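Local structure of transcription termination factor FttA (Methanosarcina mazei, 2XR1) at residues V403-N406 with T407-G411; E493-Q496 with K497-N501; I451-A454 with T455-A459; I545-R548 with I549-W553; G582-D585 with R586-M590. The protein probably terminates transcription by cleaving nascent RNA as it leaves RNA polymerase, using a two-zinc metallo-beta-lactamase and beta-CASP nuclease core. All coordinates share one frame; numbering follows the deposited sequence.

Interaction 1 (V403-N406 with T407-G411); sequences VVKN and TIERG
The last turn of helix 393-409, in the beta-CASP region, brings Lys405 beside Glu409 and folds the Arg410 chain back past the carbonyl of Asn406. Lys405 and Glu409 run side by side and point the same way. OE2 of Glu409 touches the lysine through its methylenes, 3.2 Å from CG of Lys405, while NZ of Lys405 remains 4.1 Å from OE2 of Glu409, beyond a salt bridge. Glu409 N bonds to Lys405 O at 2.9 Å, almost straight at 172°. Arg410 leaves helical geometry, yet its N still reaches Asn406 O at 3.2 Å. A chi1 of 86° places its CG between the two backbone branches and turns the extended chain back along the helix: CD passes 3.5 Å from Asn406 O, and one face of the guanidinium, near its rim, lies over CA of Thr407. From there NH2 forms a salt bridge with Glu573. Val404 CG1 and Ile408 CG1 meet loosely at 4.4 Å. Thr407 OG1, for its part, is hydrogen-bonded to Thr533 on strand 533-536. The chemistry implies a division of labour: backbone bonds hold the turn, Lys405 and Glu409 add at most a modest electrostatic attraction, and Arg410 spends its charge on Glu573.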
loop_
_atom_site.group_PDB
_atom_site.type_symbol
_atom_site.label_atom_id
_atom_site.label_comp_id
_atom_site.label_asym_id
_atom_site.label_seq_id
_atom_site.Cartn_x
_atom_site.Cartn_y
_atom_site.Cartn_z
ATOM N N VAL B 403 -40.286 12.884 -25.830
ATOM C CA VAL B 403 -39.188 13.048 -26.780
ATOM C C VAL B 403 -39.323 12.052 -27.921
ATOM O O VAL B 403 -39.175 12.421 -29.092
ATOM C CB VAL B 403 -37.851 12.883 -26.123
ATOM C CG1 VAL B 403 -36.771 12.758 -27.153
ATOM C CG2 VAL B 403 -37.605 14.055 -25.181
ATOM N N VAL B 404 -39.632 10.804 -27.594
ATOM C CA VAL B 404 -39.757 9.781 -28.618
ATOM C C VAL B 404 -41.017 9.999 -29.460
ATOM O O VAL B 404 -40.965 9.895 -30.686
ATOM C CB VAL B 404 -39.695 8.367 -28.022
ATOM C CG1 VAL B 404 -40.048 7.350 -29.071
ATOM C CG2 VAL B 404 -38.285 8.085 -27.492
ATOM N N LYS B 405 -42.117 10.370 -28.810
ATOM C CA LYS B 405 -43.354 10.669 -29.519
ATOM C C LYS B 405 -43.131 11.764 -30.527
ATOM O O LYS B 405 -43.468 11.613 -31.701
ATOM C CB LYS B 405 -44.443 11.119 -28.567
ATOM C CG LYS B 405 -45.802 11.275 -29.211
ATOM C CD LYS B 405 -46.597 12.314 -28.446
ATOM C CE LYS B 405 -48.063 11.975 -28.362
ATOM N NZ LYS B 405 -48.789 13.052 -27.648
ATOM N N ASN B 406 -42.556 12.865 -30.062
ATOM C CA ASN B 406 -42.350 14.013 -30.924
ATOM C C ASN B 406 -41.421 13.630 -32.069
ATOM O O ASN B 406 -41.748 13.909 -33.211
ATOM C CB ASN B 406 -41.841 15.250 -30.147
ATOM C CG ASN B 406 -42.884 15.826 -29.154
ATOM O OD1 ASN B 406 -44.102 15.685 -29.335
ATOM N ND2 ASN B 406 -42.382 16.494 -28.098
ATOM N N THR B 407 -40.315 12.948 -31.790
ATOM C CA THR B 407 -39.405 12.537 -32.867
ATOM C C THR B 407 -40.107 11.705 -33.936
ATOM O O THR B 407 -39.828 11.855 -35.111
ATOM C CB THR B 407 -38.222 11.678 -32.384
ATOM O OG1 THR B 407 -37.370 12.425 -31.509
ATOM C CG2 THR B 407 -37.412 11.222 -33.568
ATOM N N ILE B 408 -40.999 10.801 -33.538
ATOM C CA ILE B 408 -41.618 9.913 -34.517
ATOM C C ILE B 408 -42.688 10.652 -35.307
ATOM O O ILE B 408 -42.731 10.588 -36.535
ATOM C CB ILE B 408 -42.225 8.662 -33.856
ATOM C CG1 ILE B 408 -41.133 7.743 -33.305
ATOM C CG2 ILE B 408 -43.075 7.904 -34.855
ATOM C CD1 ILE B 408 -39.922 7.621 -34.178
ATOM N N GLU B 409 -43.551 11.366 -34.602
ATOM C CA GLU B 409 -44.652 12.046 -35.239
ATOM C C GLU B 409 -44.173 13.041 -36.297
ATOM O O GLU B 409 -44.933 13.383 -37.211
ATOM C CB GLU B 409 -45.513 12.749 -34.197
ATOM C CG GLU B 409 -46.587 11.863 -33.593
ATOM C CD GLU B 409 -47.573 12.663 -32.756
ATOM O OE1 GLU B 409 -48.189 13.621 -33.284
ATOM O OE2 GLU B 409 -47.733 12.342 -31.562
ATOM N N ARG B 410 -42.931 13.509 -36.185
ATOM C CA ARG B 410 -42.366 14.403 -37.196
ATOM C C ARG B 410 -41.414 13.679 -38.173
ATOM O O ARG B 410 -40.654 14.325 -38.897
ATOM C CB ARG B 410 -41.685 15.600 -36.516
ATOM C CG ARG B 410 -40.241 15.371 -36.091
ATOM C CD ARG B 410 -39.844 16.247 -34.914
ATOM N NE ARG B 410 -38.401 16.239 -34.702
ATOM C CZ ARG B 410 -37.800 16.244 -33.514
ATOM N NH1 ARG B 410 -38.511 16.218 -32.390
ATOM N NH2 ARG B 410 -36.467 16.243 -33.449
ATOM N N GLY B 411 -41.454 12.347 -38.189
ATOM C CA GLY B 411 -40.733 11.555 -39.195
ATOM C C GLY B 411 -39.276 11.226 -38.925
ATOM O O GLY B 411 -38.611 10.605 -39.736
#

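Interaction 2 (E493-Q496 with K497-N501); sequences EARQ and KIIQN
Gln496 O receives the N-H of Gln500 at 2.6 Å, a nearly linear bond (172°) that continues the direction of the carbonyl and belongs to the closing turn of helix 492-500. The two glutamines also meet through their side chains. Gln500 NE2 gives a weak hydrogen bond to Gln496 OE1 at 3.4 Å, and the two amide planes stand 79° apart, so the groups are turned across each other rather than stacked. Both chains bend at their second torsion, and these bends bring the amides together beside the helix. The Ile499 side chain crosses that of Gln496 at a slant, its CD1 3.9 Å from Gln496 NE2. The isoleucine's own N bonds to Arg495 O at 3.2 Å, in the carbonyl plane, and its CD1 also approaches CG of Arg495 at 4.2 Å. A polar pair and an aliphatic contact thus share one turn, the weak amide bond coming in addition to those of the backbone. Farther along its chain Arg495 forms a salt bridge through NE with Asp448, at the end of strand 445-448. Arg495 and Ile498 rest together on Tyr522, which seats the helix against helix 518-526 within the beta-CASP fold.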
loop_
_atom_site.group_PDB
_atom_site.type_symbol
_atom_site.label_atom_id
_atom_site.label_comp_id
_atom_site.label_asym_id
_atom_site.label_seq_id
_atom_site.Cartn_x
_atom_site.Cartn_y
_atom_site.Cartn_z
ATOM N N GLU B 493 -25.465 -7.442 -41.790
ATOM C CA GLU B 493 -26.367 -7.361 -42.941
ATOM C C GLU B 493 -27.732 -6.750 -42.556
ATOM O O GLU B 493 -28.313 -5.987 -43.318
ATOM C CB GLU B 493 -26.584 -8.740 -43.575
ATOM C CG GLU B 493 -25.305 -9.529 -43.962
ATOM C CD GLU B 493 -24.714 -9.137 -45.314
ATOM O OE1 GLU B 493 -24.126 -8.033 -45.419
ATOM O OE2 GLU B 493 -24.830 -9.951 -46.273
ATOM N N ALA B 494 -28.234 -7.093 -41.378
ATOM C CA ALA B 494 -29.513 -6.568 -40.883
ATOM C C ALA B 494 -29.427 -5.075 -40.528
ATOM O O ALA B 494 -30.366 -4.317 -40.774
ATOM C CB ALA B 494 -29.975 -7.373 -39.647
ATOM N N ARG B 495 -28.305 -4.683 -39.923
ATOM C CA ARG B 495 -28.011 -3.279 -39.611
ATOM C C ARG B 495 -28.172 -2.361 -40.826
ATOM O O ARG B 495 -28.814 -1.314 -40.745
ATOM C CB ARG B 495 -26.582 -3.152 -39.068
ATOM C CG ARG B 495 -26.265 -1.799 -38.484
ATOM C CD ARG B 495 -25.033 -1.825 -37.582
ATOM N NE ARG B 495 -25.108 -2.871 -36.568
ATOM C CZ ARG B 495 -24.312 -3.936 -36.484
ATOM N NH1 ARG B 495 -23.335 -4.134 -37.351
ATOM N NH2 ARG B 495 -24.491 -4.810 -35.494
ATOM N N GLN B 496 -27.592 -2.768 -41.950
ATOM C CA GLN B 496 -27.625 -1.945 -43.154
ATOM C C GLN B 496 -29.042 -1.704 -43.665
ATOM O O GLN B 496 -29.316 -0.642 -44.211
ATOM C CB GLN B 496 -26.766 -2.555 -44.258
ATOM C CG GLN B 496 -25.272 -2.578 -43.930
ATOM C CD GLN B 496 -24.631 -1.187 -43.898
ATOM O OE1 GLN B 496 -24.602 -0.484 -44.908
ATOM N NE2 GLN B 496 -24.087 -0.807 -42.752
ATOM N N LYS B 497 -29.940 -2.665 -43.462
ATOM C CA LYS B 497 -31.331 -2.531 -43.911
ATOM C C LYS B 497 -32.089 -1.457 -43.151
ATOM O O LYS B 497 -32.984 -0.820 -43.726
ATOM C CB LYS B 497 -32.095 -3.862 -43.802
ATOM C CG LYS B 497 -33.594 -3.767 -44.182
ATOM C CD LYS B 497 -34.273 -5.131 -44.279
ATOM C CE LYS B 497 -35.782 -4.996 -44.537
ATOM N NZ LYS B 497 -36.130 -4.103 -45.686
ATOM N N ILE B 498 -31.754 -1.275 -41.871
ATOM C CA ILE B 498 -32.315 -0.176 -41.087
ATOM C C ILE B 498 -31.770 1.124 -41.632
ATOM O O ILE B 498 -32.513 2.091 -41.791
ATOM C CB ILE B 498 -31.963 -0.261 -39.567
ATOM C CG1 ILE B 498 -32.655 -1.446 -38.926
ATOM C CG2 ILE B 498 -32.387 1.017 -38.805
ATOM C CD1 ILE B 498 -31.944 -1.933 -37.704
ATOM N N ILE B 499 -30.469 1.120 -41.920
ATOM C CA ILE B 499 -29.757 2.290 -42.438
ATOM C C ILE B 499 -30.190 2.693 -43.874
ATOM O O ILE B 499 -30.547 3.840 -44.126
ATOM C CB ILE B 499 -28.213 2.056 -42.388
ATOM C CG1 ILE B 499 -27.720 2.044 -40.936
ATOM C CG2 ILE B 499 -27.468 3.125 -43.182
ATOM C CD1 ILE B 499 -26.221 1.764 -40.775
ATOM N N GLN B 500 -30.153 1.748 -44.804
ATOM C CA GLN B 500 -30.467 2.040 -46.217
ATOM C C GLN B 500 -31.931 2.446 -46.453
ATOM O O GLN B 500 -32.220 3.237 -47.347
ATOM C CB GLN B 500 -30.088 0.860 -47.115
ATOM C CG GLN B 500 -28.815 1.079 -47.950
ATOM C CD GLN B 500 -27.527 0.949 -47.143
ATOM O OE1 GLN B 500 -27.346 1.608 -46.108
ATOM N NE2 GLN B 500 -26.609 0.107 -47.636
ATOM N N ASN B 501 -32.846 1.914 -45.650
ATOM C CA ASN B 501 -34.243 2.326 -45.689
ATOM C C ASN B 501 -34.606 3.137 -44.439
ATOM O O ASN B 501 -35.455 2.713 -43.663
ATOM C CB ASN B 501 -35.164 1.093 -45.773
ATOM C CG ASN B 501 -34.902 0.226 -46.995
ATOM O OD1 ASN B 501 -34.702 0.719 -48.122
ATOM N ND2 ASN B 501 -34.946 -1.089 -46.786
#

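Interaction 3 (I451-A454 with T455-A459); sequences IWEA and TAIHA
Ile451 O accepts two bonds from one residue: Thr455 N and Thr455 OG1 each lie 2.9 Å from it. The hydroxyl sits above the carbonyl plane, whereas the amide is tilted only 17° from it, so one oxygen serves two directions at once. OG1 gets there because it lies beside the backbone N of its own residue (chi1 -58°), and it is also bonded to Gln425. A turn later His458 ND1 donates to Ala454 O at 2.9 Å, with the oxygen close to the imidazole plane at the ring's edge, which restrains the rotation of the ring. Between these two, Ala456 N bonds to Trp452 O at 2.9 Å in ordinary helical fashion. Apolar packing lies outside these bonds. Ile457 CD1 lies 3.4 Å from Glu453 O and 4.0 Å from Glu453 OE2, the two side chains running at a slant to each other; the carboxylate itself is occupied by Thr147 and Ser145. Ile457 packs on Leu275 and Leu278 of helix 270-290, while Thr455 rests on Met428. Thr455 and His458 thus satisfy polar atoms within their own, largely buried helix, consistent with a defined orientation for His458, whose side chain is about 9 Å from that of the zinc ligand His247.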
loop_
_atom_site.group_PDB
_atom_site.type_symbol
_atom_site.label_atom_id
_atom_site.label_comp_id
_atom_site.label_asym_id
_atom_site.label_seq_id
_atom_site.Cartn_x
_atom_site.Cartn_y
_atom_site.Cartn_z
ATOM N N ILE B 451 -27.760 -6.422 -26.551
ATOM C CA ILE B 451 -28.842 -6.038 -25.663
ATOM C C ILE B 451 -29.820 -7.167 -25.490
ATOM O O ILE B 451 -30.201 -7.504 -24.362
ATOM C CB ILE B 451 -29.595 -4.812 -26.173
ATOM C CG1 ILE B 451 -28.715 -3.579 -26.011
ATOM C CG2 ILE B 451 -30.890 -4.624 -25.411
ATOM C CD1 ILE B 451 -29.314 -2.382 -26.642
ATOM N N TRP B 452 -30.231 -7.745 -26.610
ATOM C CA TRP B 452 -31.251 -8.780 -26.610
ATOM C C TRP B 452 -30.833 -10.059 -25.869
ATOM O O TRP B 452 -31.577 -10.600 -25.060
ATOM C CB TRP B 452 -31.594 -9.127 -28.046
ATOM C CG TRP B 452 -32.666 -10.139 -28.165
ATOM C CD1 TRP B 452 -32.563 -11.361 -28.707
ATOM C CD2 TRP B 452 -34.008 -10.006 -27.689
ATOM N NE1 TRP B 452 -33.763 -12.005 -28.634
ATOM C CE2 TRP B 452 -34.669 -11.200 -27.997
ATOM C CE3 TRP B 452 -34.710 -8.986 -27.017
ATOM C CZ2 TRP B 452 -36.019 -11.422 -27.683
ATOM C CZ3 TRP B 452 -36.045 -9.197 -26.695
ATOM C CH2 TRP B 452 -36.688 -10.417 -27.033
ATOM N N GLU B 453 -29.649 -10.567 -26.170
ATOM C CA GLU B 453 -29.084 -11.686 -25.424
ATOM C C GLU B 453 -28.949 -11.363 -23.929
ATOM O O GLU B 453 -29.205 -12.231 -23.071
ATOM C CB GLU B 453 -27.738 -12.063 -26.032
ATOM C CG GLU B 453 -26.995 -13.224 -25.366
ATOM C CD GLU B 453 -27.807 -14.483 -25.226
ATOM O OE1 GLU B 453 -28.411 -14.953 -26.247
ATOM O OE2 GLU B 453 -27.819 -14.996 -24.086
ATOM N N ALA B 454 -28.588 -10.117 -23.604
ATOM C CA ALA B 454 -28.512 -9.680 -22.191
ATOM C C ALA B 454 -29.879 -9.732 -21.534
ATOM O O ALA B 454 -30.006 -10.040 -20.354
ATOM C CB ALA B 454 -27.954 -8.318 -22.084
ATOM N N THR B 455 -30.906 -9.454 -22.319
ATOM C CA THR B 455 -32.263 -9.434 -21.818
ATOM C C THR B 455 -32.738 -10.837 -21.610
ATOM O O THR B 455 -33.381 -11.115 -20.622
ATOM C CB THR B 455 -33.201 -8.695 -22.809
ATOM O OG1 THR B 455 -32.718 -7.343 -23.005
ATOM C CG2 THR B 455 -34.611 -8.668 -22.267
ATOM N N ALA B 456 -32.452 -11.727 -22.552
ATOM C CA ALA B 456 -32.738 -13.157 -22.377
ATOM C C ALA B 456 -32.278 -13.645 -20.998
ATOM O O ALA B 456 -33.027 -14.286 -20.291
ATOM C CB ALA B 456 -32.078 -13.972 -23.487
ATOM N N ILE B 457 -31.071 -13.267 -20.595
ATOM C CA ILE B 457 -30.515 -13.720 -19.322
ATOM C C ILE B 457 -31.382 -13.334 -18.144
ATOM O O ILE B 457 -31.446 -14.087 -17.187
ATOM C CB ILE B 457 -29.069 -13.226 -19.132
ATOM C CG1 ILE B 457 -28.161 -13.970 -20.115
ATOM C CG2 ILE B 457 -28.611 -13.478 -17.707
ATOM C CD1 ILE B 457 -27.035 -13.191 -20.661
ATOM N N HIS B 458 -32.037 -12.166 -18.198
ATOM C CA HIS B 458 -32.957 -11.736 -17.111
ATOM C C HIS B 458 -34.016 -12.838 -16.891
ATOM O O HIS B 458 -34.314 -13.246 -15.759
ATOM C CB HIS B 458 -33.643 -10.392 -17.433
ATOM C CG HIS B 458 -32.731 -9.203 -17.378
ATOM N ND1 HIS B 458 -31.573 -9.119 -18.119
ATOM C CD2 HIS B 458 -32.813 -8.044 -16.681
ATOM C CE1 HIS B 458 -30.968 -7.970 -17.858
ATOM N NE2 HIS B 458 -31.708 -7.294 -17.001
ATOM N N ALA B 459 -34.543 -13.358 -17.992
ATOM C CA ALA B 459 -35.584 -14.356 -17.920
ATOM C C ALA B 459 -35.154 -15.608 -17.148
ATOM O O ALA B 459 -35.985 -16.334 -16.623
ATOM C CB ALA B 459 -36.062 -14.716 -19.317
#

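Interaction 4 (I545-R548 with I549-W553); sequences IGRR and IQKGW
CD of Arg548 lies over one face of the Trp553 indole, toward its rim, 4.0 Å from the centroid of the five-membered ring, a CH-pi contact. The guanidinium itself is too distant for more than a weak cation-pi attraction, and its plane is turned 79° from the ring. Ile545 CG2 and Ile549 CD1 add an apolar contact at 4.2 Å. Among the charged groups, Lys551 CE lies over one face of the Arg547 guanidinium, toward its rim, and 3.7 Å from Arg547 CG. A water receives Lys551 NZ at 3.1 Å and, weakly, Arg547 NE, which probably eases the closeness of two positive charges. In the backbone, Ile549 N to Ile545 O is a regular helical bond of 2.9 Å; the helix then ends in a Schellman motif in which Gly552 takes positive phi, its N bonding Ile549 O at 2.7 Å, and Trp553 N reaches weakly back to Arg548 O. Ile549 faces Leu534 and Phe536 of strand 533-536 and, with Ile545, packs on Ile556 of strand 555-556.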
loop_
_atom_site.group_PDB
_atom_site.type_symbol
_atom_site.label_atom_id
_atom_site.label_comp_id
_atom_site.label_asym_id
_atom_site.label_seq_id
_atom_site.Cartn_x
_atom_site.Cartn_y
_atom_site.Cartn_z
ATOM N N ILE B 545 -17.049 10.085 -26.035
ATOM C CA ILE B 545 -17.661 10.742 -27.173
ATOM C C ILE B 545 -19.006 11.273 -26.721
ATOM O O ILE B 545 -19.299 12.432 -26.924
ATOM C CB ILE B 545 -17.801 9.775 -28.380
ATOM C CG1 ILE B 545 -16.429 9.487 -28.989
ATOM C CG2 ILE B 545 -18.757 10.329 -29.415
ATOM C CD1 ILE B 545 -15.657 10.723 -29.384
ATOM N N GLY B 546 -19.806 10.437 -26.073
ATOM C CA GLY B 546 -21.124 10.870 -25.623
ATOM C C GLY B 546 -21.076 12.121 -24.762
ATOM O O GLY B 546 -21.879 13.042 -24.909
ATOM N N ARG B 547 -20.116 12.170 -23.862
ATOM C CA ARG B 547 -19.969 13.330 -23.027
ATOM C C ARG B 547 -19.665 14.575 -23.860
ATOM O O ARG B 547 -20.232 15.641 -23.626
ATOM C CB ARG B 547 -18.847 13.104 -22.020
ATOM C CG ARG B 547 -18.543 14.316 -21.128
ATOM C CD ARG B 547 -19.783 14.798 -20.430
ATOM N NE ARG B 547 -19.399 15.439 -19.194
ATOM C CZ ARG B 547 -20.059 16.438 -18.616
ATOM N NH1 ARG B 547 -21.187 16.915 -19.160
ATOM N NH2 ARG B 547 -19.577 16.971 -17.481
ATOM N N ARG B 548 -18.753 14.426 -24.807
ATOM C CA ARG B 548 -18.386 15.500 -25.691
ATOM C C ARG B 548 -19.608 16.030 -26.475
ATOM O O ARG B 548 -19.834 17.242 -26.529
ATOM C CB ARG B 548 -17.218 15.042 -26.580
ATOM C CG ARG B 548 -17.021 15.792 -27.854
ATOM C CD ARG B 548 -15.630 16.314 -27.961
ATOM N NE ARG B 548 -14.614 15.297 -28.234
ATOM C CZ ARG B 548 -13.352 15.582 -28.582
ATOM N NH1 ARG B 548 -12.949 16.855 -28.697
ATOM N NH2 ARG B 548 -12.487 14.593 -28.821
ATOM N N ILE B 549 -20.424 15.155 -27.032
ATOM C CA ILE B 549 -21.642 15.617 -27.695
ATOM C C ILE B 549 -22.554 16.398 -26.746
ATOM O O ILE B 549 -22.998 17.505 -27.051
ATOM C CB ILE B 549 -22.446 14.480 -28.264
ATOM C CG1 ILE B 549 -21.679 13.834 -29.413
ATOM C CG2 ILE B 549 -23.772 14.997 -28.737
ATOM C CD1 ILE B 549 -22.289 12.555 -29.936
ATOM N N GLN B 550 -22.816 15.814 -25.587
ATOM C CA GLN B 550 -23.701 16.401 -24.581
ATOM C C GLN B 550 -23.254 17.771 -24.126
ATOM O O GLN B 550 -24.075 18.534 -23.640
ATOM C CB GLN B 550 -23.784 15.451 -23.393
ATOM C CG GLN B 550 -24.385 16.008 -22.091
ATOM C CD GLN B 550 -24.686 14.892 -21.099
ATOM O OE1 GLN B 550 -25.559 14.052 -21.338
ATOM N NE2 GLN B 550 -23.927 14.840 -20.023
ATOM N N LYS B 551 -21.965 18.078 -24.273
ATOM C CA LYS B 551 -21.445 19.422 -24.007
ATOM C C LYS B 551 -21.659 20.404 -25.177
ATOM O O LYS B 551 -21.211 21.557 -25.125
ATOM C CB LYS B 551 -19.943 19.370 -23.684
ATOM C CG LYS B 551 -19.588 18.790 -22.338
ATOM C CD LYS B 551 -18.095 19.060 -21.999
ATOM C CE LYS B 551 -17.399 17.781 -21.462
ATOM N NZ LYS B 551 -16.023 17.983 -20.953
ATOM N N GLY B 552 -22.307 19.949 -26.243
ATOM C CA GLY B 552 -22.602 20.828 -27.384
ATOM C C GLY B 552 -21.475 20.953 -28.398
ATOM O O GLY B 552 -21.461 21.892 -29.193
ATOM N N TRP B 553 -20.522 20.020 -28.377
ATOM C CA TRP B 553 -19.611 19.851 -29.505
ATOM C C TRP B 553 -20.430 19.292 -30.684
ATOM O O TRP B 553 -21.238 18.356 -30.502
ATOM C CB TRP B 553 -18.452 18.919 -29.149
ATOM C CG TRP B 553 -17.194 19.628 -28.897
ATOM C CD1 TRP B 553 -16.305 20.064 -29.841
ATOM C CD2 TRP B 553 -16.656 20.020 -27.631
ATOM N NE1 TRP B 553 -15.254 20.709 -29.241
ATOM C CE2 TRP B 553 -15.438 20.690 -27.885
ATOM C CE3 TRP B 553 -17.082 19.875 -26.309
ATOM C CZ2 TRP B 553 -14.640 21.205 -26.869
ATOM C CZ3 TRP B 553 -16.280 20.390 -25.297
ATOM C CH2 TRP B 553 -15.075 21.056 -25.588
HETATM O O HOH W 1 -16.800 16.222 -18.539
#

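Interaction 5 (G582-D585 with R586-M590); sequences GHSD and RRQLM
Asp585 and Gln588 face each other as a reciprocal capping box at the start of helix 586-594. The carboxylate of Asp585 turns forward over the first turn, a chi1 of 77° directing it there, and OD1 meets Gln588 N at 2.8 Å. Gln588 reaches back the other way: its extended chain delivers OE1 to Asp585 N at 3.0 Å, with an N-H...O angle of 162°. Gln588 CB packs against Ser584 CB at 3.5 Å, and CD2 of Leu589 approaches Ser584 CB to 3.8 Å, so the serine carbon touches both side chains. Arg587 crosses the aspartate with its guanidinium at 79° to the carboxylate; NH1 of Arg587 stays 4.0 Å from Asp585 OD2, and the arginine's NE instead forms a salt bridge with Glu591. Next to the box, Leu589 N makes a regular helical bond to Asp585 O at 2.9 Å. Gln588 extends the network through Lys357 and Glu359. His583, two residues before the N-cap, bonds to Glu380 at the end of strand 376-380 and has its side chain about 5 Å from a zinc ion, while Leu589 and Met590 pack on helix 610-624, joining the loop beside the zinc site to that helix.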
loop_
_atom_site.group_PDB
_atom_site.type_symbol
_atom_site.label_atom_id
_atom_site.label_comp_id
_atom_site.label_asym_id
_atom_site.label_seq_id
_atom_site.Cartn_x
_atom_site.Cartn_y
_atom_site.Cartn_z
ATOM N N GLY B 582 -29.498 3.788 -13.520
ATOM C CA GLY B 582 -29.407 2.712 -12.528
ATOM C C GLY B 582 -28.530 3.040 -11.318
ATOM O O GLY B 582 -28.165 2.142 -10.563
ATOM N N HIS B 583 -28.198 4.322 -11.135
ATOM C CA HIS B 583 -27.527 4.815 -9.929
ATOM C C HIS B 583 -28.399 5.696 -9.053
ATOM O O HIS B 583 -29.292 6.418 -9.515
ATOM C CB HIS B 583 -26.351 5.672 -10.314
ATOM C CG HIS B 583 -25.244 4.932 -11.009
ATOM N ND1 HIS B 583 -24.255 4.252 -10.324
ATOM C CD2 HIS B 583 -24.941 4.830 -12.327
ATOM C CE1 HIS B 583 -23.396 3.770 -11.200
ATOM N NE2 HIS B 583 -23.781 4.119 -12.417
ATOM N N SER B 584 -28.102 5.655 -7.772
ATOM C CA SER B 584 -28.664 6.547 -6.815
ATOM C C SER B 584 -28.279 7.952 -7.177
ATOM O O SER B 584 -27.123 8.213 -7.419
ATOM C CB SER B 584 -28.085 6.230 -5.433
ATOM O OG SER B 584 -28.594 5.037 -4.948
ATOM N N ASP B 585 -29.231 8.875 -7.191
ATOM C CA ASP B 585 -28.894 10.282 -7.379
ATOM C C ASP B 585 -28.310 10.846 -6.068
ATOM O O ASP B 585 -28.062 10.089 -5.124
ATOM C CB ASP B 585 -30.107 11.076 -7.879
ATOM C CG ASP B 585 -31.147 11.395 -6.781
ATOM O OD1 ASP B 585 -31.013 10.892 -5.632
ATOM O OD2 ASP B 585 -32.120 12.164 -7.073
ATOM N N ARG B 586 -28.070 12.151 -6.021
ATOM C CA ARG B 586 -27.434 12.749 -4.849
ATOM C C ARG B 586 -28.263 12.508 -3.595
ATOM O O ARG B 586 -27.748 12.052 -2.614
ATOM C CB ARG B 586 -27.180 14.238 -5.076
ATOM C CG ARG B 586 -26.972 15.041 -3.832
ATOM C CD ARG B 586 -25.566 14.900 -3.246
ATOM N NE ARG B 586 -25.434 15.881 -2.188
ATOM C CZ ARG B 586 -24.307 16.394 -1.717
ATOM N NH1 ARG B 586 -23.121 16.044 -2.188
ATOM N NH2 ARG B 586 -24.388 17.301 -0.760
ATOM N N ARG B 587 -29.558 12.781 -3.657
ATOM C CA ARG B 587 -30.459 12.529 -2.539
ATOM C C ARG B 587 -30.355 11.059 -2.064
ATOM O O ARG B 587 -30.223 10.758 -0.895
ATOM C CB ARG B 587 -31.897 12.836 -2.917
ATOM C CG ARG B 587 -32.794 13.108 -1.703
ATOM C CD ARG B 587 -34.286 13.137 -2.059
ATOM N NE ARG B 587 -34.863 11.784 -2.018
ATOM C CZ ARG B 587 -35.175 11.036 -3.093
ATOM N NH1 ARG B 587 -35.003 11.502 -4.348
ATOM N NH2 ARG B 587 -35.679 9.816 -2.921
ATOM N N GLN B 588 -30.372 10.145 -3.008
ATOM C CA GLN B 588 -30.418 8.729 -2.681
ATOM C C GLN B 588 -29.121 8.244 -2.071
ATOM O O GLN B 588 -29.145 7.358 -1.213
ATOM C CB GLN B 588 -30.804 7.932 -3.925
ATOM C CG GLN B 588 -32.295 8.066 -4.185
ATOM C CD GLN B 588 -32.691 7.851 -5.634
ATOM O OE1 GLN B 588 -31.833 7.592 -6.505
ATOM N NE2 GLN B 588 -33.998 7.966 -5.913
ATOM N N LEU B 589 -27.995 8.789 -2.529
ATOM C CA LEU B 589 -26.708 8.470 -1.930
ATOM C C LEU B 589 -26.743 8.864 -0.454
ATOM O O LEU B 589 -26.361 8.091 0.430
ATOM C CB LEU B 589 -25.581 9.186 -2.660
ATOM C CG LEU B 589 -25.343 8.614 -4.078
ATOM C CD1 LEU B 589 -24.471 9.510 -4.976
ATOM C CD2 LEU B 589 -24.734 7.241 -3.947
ATOM N N MET B 590 -27.226 10.065 -0.184
ATOM C CA MET B 590 -27.268 10.560 1.177
ATOM C C MET B 590 -28.240 9.770 2.031
ATOM O O MET B 590 -27.959 9.505 3.182
ATOM C CB MET B 590 -27.646 12.047 1.208
ATOM C CG MET B 590 -26.500 12.948 0.734
ATOM S SD MET B 590 -25.214 13.253 2.024
ATOM C CE MET B 590 -25.847 14.772 2.769
#

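Overall arrangement
From the N terminus the chain passes interaction 1, then 3, 2, 4 and 5. Each is closed within one continuous run of nine residues, so none nests within or crosses another, and none touches another. The first four belong to helices of the beta-CASP region: interactions 1 and 4 both lean on strand 533-536 of its parallel sheet, interaction 2 joins strand 445-448 to helix 518-526, and interaction 3 meets helices 270-290 and 423-436. Interaction 5 follows strand 573-576, where the chain returns to the metallo-beta-lactamase region. Interactions 2 and 5 lie farthest apart, their centres about 39 Å from each other; interactions 3 and 5 are the two near the zinc site.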